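Local coordinates for ferripyochelin binding protein (Pyrococcus horikoshii, PDB 1V3W) that probably works as a gamma-class carbonic anhydrase, a zinc enzyme that hydrates carbon dioxide to bicarbonate, and also binds calcium, at residues Glu157-Val160 with Glu161-Glu164; Ile149-Thr152 with Lys153-Ala156. All blocks are in the same frame, centred on the assembly; numbering follows the deposited sequence.

Interaction 1 of 2, residues Glu157-Val160 with Glu161-Glu164; sequences EIYV and ELAE. With CA (calcium ion), chain E.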
loop_
_atom_site.group_PDB
_atom_site.type_symbol
_atom_site.label_atom_id
_atom_site.label_comp_id
_atom_site.label_asym_id
_atom_site.label_seq_id
_atom_site.Cartn_x
_atom_site.Cartn_y
_atom_site.Cartn_z
ATOM N N GLU A 157 -8.854 18.558 -10.357
ATOM C CA GLU A 157 -8.287 19.857 -10.699
ATOM C C GLU A 157 -7.241 20.292 -9.682
ATOM O O GLU A 157 -6.237 20.906 -10.043
ATOM C CB GLU A 157 -9.393 20.905 -10.812
ATOM C CG GLU A 157 -10.264 20.715 -12.039
ATOM C CD GLU A 157 -11.371 21.739 -12.135
ATOM O OE1 GLU A 157 -12.249 21.747 -11.248
ATOM O OE2 GLU A 157 -11.365 22.537 -13.096
ATOM N N ILE A 158 -7.479 19.974 -8.414
ATOM C CA ILE A 158 -6.535 20.318 -7.359
ATOM C C ILE A 158 -5.205 19.648 -7.682
ATOM O O ILE A 158 -4.137 20.250 -7.553
ATOM C CB ILE A 158 -7.031 19.822 -5.979
ATOM C CG1 ILE A 158 -8.236 20.655 -5.537
ATOM C CG2 ILE A 158 -5.907 19.903 -4.951
ATOM C CD1 ILE A 158 -8.830 20.230 -4.209
ATOM N N TYR A 159 -5.279 18.397 -8.121
ATOM C CA TYR A 159 -4.083 17.645 -8.460
ATOM C C TYR A 159 -3.359 18.126 -9.700
ATOM O O TYR A 159 -2.133 18.027 -9.783
ATOM C CB TYR A 159 -4.406 16.164 -8.593
ATOM C CG TYR A 159 -4.100 15.438 -7.323
ATOM C CD1 TYR A 159 -5.043 15.348 -6.304
ATOM C CD2 TYR A 159 -2.821 14.940 -7.090
ATOM C CE1 TYR A 159 -4.716 14.783 -5.075
ATOM C CE2 TYR A 159 -2.481 14.380 -5.873
ATOM C CZ TYR A 159 -3.429 14.306 -4.870
ATOM O OH TYR A 159 -3.063 13.766 -3.663
ATOM N N VAL A 160 -4.105 18.636 -10.673
ATOM C CA VAL A 160 -3.468 19.145 -11.876
ATOM C C VAL A 160 -2.557 20.300 -11.462
ATOM O O VAL A 160 -1.426 20.414 -11.932
ATOM C CB VAL A 160 -4.511 19.637 -12.895
ATOM C CG1 VAL A 160 -3.824 20.398 -14.023
ATOM C CG2 VAL A 160 -5.280 18.450 -13.459
ATOM N N GLU A 161 -3.049 21.146 -10.562
ATOM C CA GLU A 161 -2.268 22.278 -10.084
ATOM C C GLU A 161 -1.096 21.808 -9.225
ATOM O O GLU A 161 0.015 22.329 -9.337
ATOM C CB GLU A 161 -3.156 23.228 -9.276
ATOM C CG GLU A 161 -4.342 23.781 -10.056
ATOM C CD GLU A 161 -3.927 24.530 -11.311
ATOM O OE1 GLU A 161 -3.162 25.511 -11.196
ATOM O OE2 GLU A 161 -4.368 24.139 -12.414
ATOM N N LEU A 162 -1.349 20.819 -8.372
ATOM C CA LEU A 162 -0.321 20.274 -7.495
ATOM C C LEU A 162 0.818 19.703 -8.334
ATOM O O LEU A 162 1.993 19.920 -8.039
ATOM C CB LEU A 162 -0.933 19.182 -6.611
ATOM C CG LEU A 162 -0.334 18.930 -5.228
ATOM C CD1 LEU A 162 -0.206 20.243 -4.465
ATOM C CD2 LEU A 162 -1.235 17.963 -4.473
ATOM N N ALA A 163 0.458 18.987 -9.395
ATOM C CA ALA A 163 1.442 18.390 -10.286
ATOM C C ALA A 163 2.361 19.463 -10.857
ATOM O O ALA A 163 3.575 19.294 -10.889
ATOM C CB ALA A 163 0.736 17.643 -11.415
ATOM N N GLU A 164 1.782 20.571 -11.306
ATOM C CA GLU A 164 2.599 21.637 -11.862
ATOM C C GLU A 164 3.527 22.219 -10.799
ATOM O O GLU A 164 4.669 22.565 -11.096
ATOM C CB GLU A 164 1.721 22.738 -12.460
ATOM C CG GLU A 164 2.507 23.775 -13.250
ATOM C CD GLU A 164 1.618 24.660 -14.102
ATOM O OE1 GLU A 164 0.969 24.133 -15.034
ATOM O OE2 GLU A 164 1.566 25.879 -13.838
HETATM CA CA CA E . 0.846 26.362 -16.239
HETATM O O HOH W 1 -6.623 22.554 -12.404
HETATM O O HOH W 2 -1.441 26.281 -15.175
HETATM O O HOH W 3 1.051 28.395 -14.810
#
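With CG of Leu162 anti to the backbone N (chi1 -151°), the side chain lies beside that of Tyr159, both pointing the same way, and CD2 reaches one face of the phenol ring near its rim, 4.0 Å from Tyr159 CE2. In Glu161 the chain bends at chi2 (-58°), which carries the carboxylate back over the preceding turn. Both are i to i+3 or i+4 relations within the long C-terminal helix that packs against the left-handed parallel beta-helix of the gamma-class carbonic anhydrases.

The backbone supplies the frame: four successive i+4 bonds run from Glu161 N to Glu157 O through Glu164 N to Val160 O, the shortest being Ala163 N to Tyr159 O at 2.8 Å. Ala163 CB rests 3.3 Å from that same carbonyl oxygen, Tyr159 O. Water 1 closes the bend of Glu161, donating to Glu157 O at 2.9 Å and to Glu161 OE2 at 2.8 Å. Glu157 O is therefore gripped twice, by this water and by Glu161 N, while Val160 CG1 lies 4.1 Å from Glu161 OE2.

Different faces of the helix carry Tyr159, of the zinc site at the subunit boundary, and Glu164, which binds a calcium ion. The tyrosine ring packs against His82 and against His65 of the second subunit, meets Trp38 at a steep angle, and has its OH hydrogen-bonded to Arg44 of the second subunit, on which Leu162 also packs.

Glu164 extends outward instead. Its carboxylate, whose OE2 is also hydrogen-bonded to Lys168, clasps calcium in bidentate fashion beside waters 2 and 3, with Glu164 OE1 2.5 Å from the ion.

Interaction 2 of 2, residues Ile149-Thr152 with Lys153-Ala156; sequences IEWT and KKNA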
loop_
_atom_site.group_PDB
_atom_site.type_symbol
_atom_site.label_atom_id
_atom_site.label_comp_id
_atom_site.label_asym_id
_atom_site.label_seq_id
_atom_site.Cartn_x
_atom_site.Cartn_y
_atom_site.Cartn_z
ATOM N N ILE A 149 -20.807 15.490 -6.666
ATOM C CA ILE A 149 -20.615 15.479 -8.110
ATOM C C ILE A 149 -19.609 16.555 -8.512
ATOM O O ILE A 149 -18.736 16.317 -9.347
ATOM C CB ILE A 149 -21.957 15.707 -8.851
ATOM C CG1 ILE A 149 -22.866 14.493 -8.640
ATOM C CG2 ILE A 149 -21.709 15.933 -10.339
ATOM C CD1 ILE A 149 -24.275 14.658 -9.190
ATOM N N GLU A 150 -19.722 17.739 -7.917
ATOM C CA GLU A 150 -18.797 18.817 -8.233
ATOM C C GLU A 150 -17.409 18.423 -7.729
ATOM O O GLU A 150 -16.395 18.786 -8.326
ATOM C CB GLU A 150 -19.263 20.126 -7.581
ATOM C CG GLU A 150 -20.678 20.548 -7.993
ATOM C CD GLU A 150 -20.717 21.441 -9.228
ATOM O OE1 GLU A 150 -21.676 21.319 -10.020
ATOM O OE2 GLU A 150 -19.806 22.278 -9.399
ATOM N N TRP A 151 -17.371 17.663 -6.638
ATOM C CA TRP A 151 -16.107 17.215 -6.064
ATOM C C TRP A 151 -15.406 16.191 -6.962
ATOM O O TRP A 151 -14.176 16.121 -6.980
ATOM C CB TRP A 151 -16.339 16.617 -4.669
ATOM C CG TRP A 151 -15.081 16.153 -3.981
ATOM C CD1 TRP A 151 -14.827 14.902 -3.498
ATOM C CD2 TRP A 151 -13.910 16.938 -3.711
ATOM N NE1 TRP A 151 -13.570 14.859 -2.942
ATOM C CE2 TRP A 151 -12.988 16.089 -3.054
ATOM C CE3 TRP A 151 -13.553 18.270 -3.946
ATOM C CZ2 TRP A 151 -11.725 16.533 -2.644
ATOM C CZ3 TRP A 151 -12.295 18.711 -3.538
ATOM C CH2 TRP A 151 -11.399 17.841 -2.889
ATOM N N THR A 152 -16.173 15.400 -7.710
ATOM C CA THR A 152 -15.549 14.411 -8.588
ATOM C C THR A 152 -14.646 15.087 -9.626
ATOM O O THR A 152 -13.747 14.442 -10.170
ATOM C CB THR A 152 -16.589 13.498 -9.309
ATOM O OG1 THR A 152 -17.487 14.292 -10.093
ATOM C CG2 THR A 152 -17.385 12.681 -8.293
ATOM N N LYS A 153 -14.877 16.374 -9.904
ATOM C CA LYS A 153 -14.024 17.112 -10.847
ATOM C C LYS A 153 -12.979 17.934 -10.078
ATOM O O LYS A 153 -11.796 17.916 -10.410
ATOM C CB LYS A 153 -14.843 18.058 -11.754
ATOM C CG LYS A 153 -13.961 18.903 -12.711
ATOM C CD LYS A 153 -14.741 19.723 -13.760
ATOM C CE LYS A 153 -13.796 20.617 -14.584
ATOM N NZ LYS A 153 -14.446 21.301 -15.745
ATOM N N LYS A 154 -13.432 18.648 -9.049
ATOM C CA LYS A 154 -12.590 19.506 -8.208
ATOM C C LYS A 154 -11.350 18.777 -7.667
ATOM O O LYS A 154 -10.241 19.311 -7.700
ATOM C CB LYS A 154 -13.462 20.063 -7.055
ATOM C CG LYS A 154 -12.838 21.074 -6.067
ATOM C CD LYS A 154 -13.741 22.333 -5.866
ATOM C CE LYS A 154 -14.543 22.494 -4.524
ATOM N NZ LYS A 154 -14.176 21.767 -3.262
ATOM N N ASN A 155 -11.544 17.556 -7.180
ATOM C CA ASN A 155 -10.448 16.758 -6.631
ATOM C C ASN A 155 -9.334 16.641 -7.670
ATOM O O ASN A 155 -8.155 16.854 -7.373
ATOM C CB ASN A 155 -10.957 15.358 -6.261
ATOM C CG ASN A 155 -10.019 14.611 -5.323
ATOM O OD1 ASN A 155 -8.809 14.843 -5.307
ATOM N ND2 ASN A 155 -10.578 13.688 -4.548
ATOM N N ALA A 156 -9.719 16.304 -8.896
ATOM C CA ALA A 156 -8.758 16.152 -9.982
ATOM C C ALA A 156 -8.088 17.473 -10.350
ATOM O O ALA A 156 -6.890 17.511 -10.627
ATOM C CB ALA A 156 -9.447 15.555 -11.204
#
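Trp151 swings its indole forward along the C-terminal helix, which flanks the left-handed beta-helix, and meets Lys154 and Asn155 one turn on, the i to i+3 and i+4 positions.

Lys153 opens this turn with a local kink. Its N is 3.9 Å from Ile149 O, the regular i-4 acceptor, and turns instead to Glu150 O at 3.3 Å, a bond to the residue three back whose donor stands above the carbonyl plane and not on a lone pair. The hydroxyl of the neighbouring Thr152 is hydrogen-bonded to His112.

Lys154 makes the regular bond, its N 3.1 Å from Glu150 O in the carbonyl plane, so this one oxygen serves two successive amides. The lysine chain crosses the indole at about a right angle, its CB and CG against the CE3-CZ3 side, with Lys154 CG 3.5 Å from Trp151 CZ3. Beyond CG the torsions are strained, and the place of the amino group is uncertain.

Asn155 closes the turn, its N bonded to Trp151 O. Its CB sits over the six-membered ring in a CH-pi contact, 4.0 Å from the centroid, and its amide is inclined 30° to the indole plane. Replacing Trp151 with an alanine would probably take away the ring that Lys154 CB and CG pack against and the face under Asn155 CB, leaving the Asn155 side chain freer to turn. Both Trp151 and Asn155 also touch Ile96 on strand 95-97. Asn155 OD1 is hydrogen-bonded to a glycerol, probably from the crystallisation liquor, while Asn155 ND2 only packs against Trp151 NE1, two donors 3.6 Å apart.

Overall arrangement
Both interactions lie on helix 146-169, with interaction 2 first along the chain: it ends at Ala156 and interaction 1 begins at Glu157. They are about 12 Å apart, centre to centre, yet they meet directly, Ile158 CD1 packing 3.7 Å from Trp151 CH2, so apolar side chains run on from one to the next. The helix packs against the beta-helix. In interaction 2 it rests on its own chain, at Ile96 and His112, and no other chain of the assembly touches residues 149-156; in interaction 1 the second subunit joins in. One helix thus links the domain's own flank to the zinc-bearing subunit interface of the trimer.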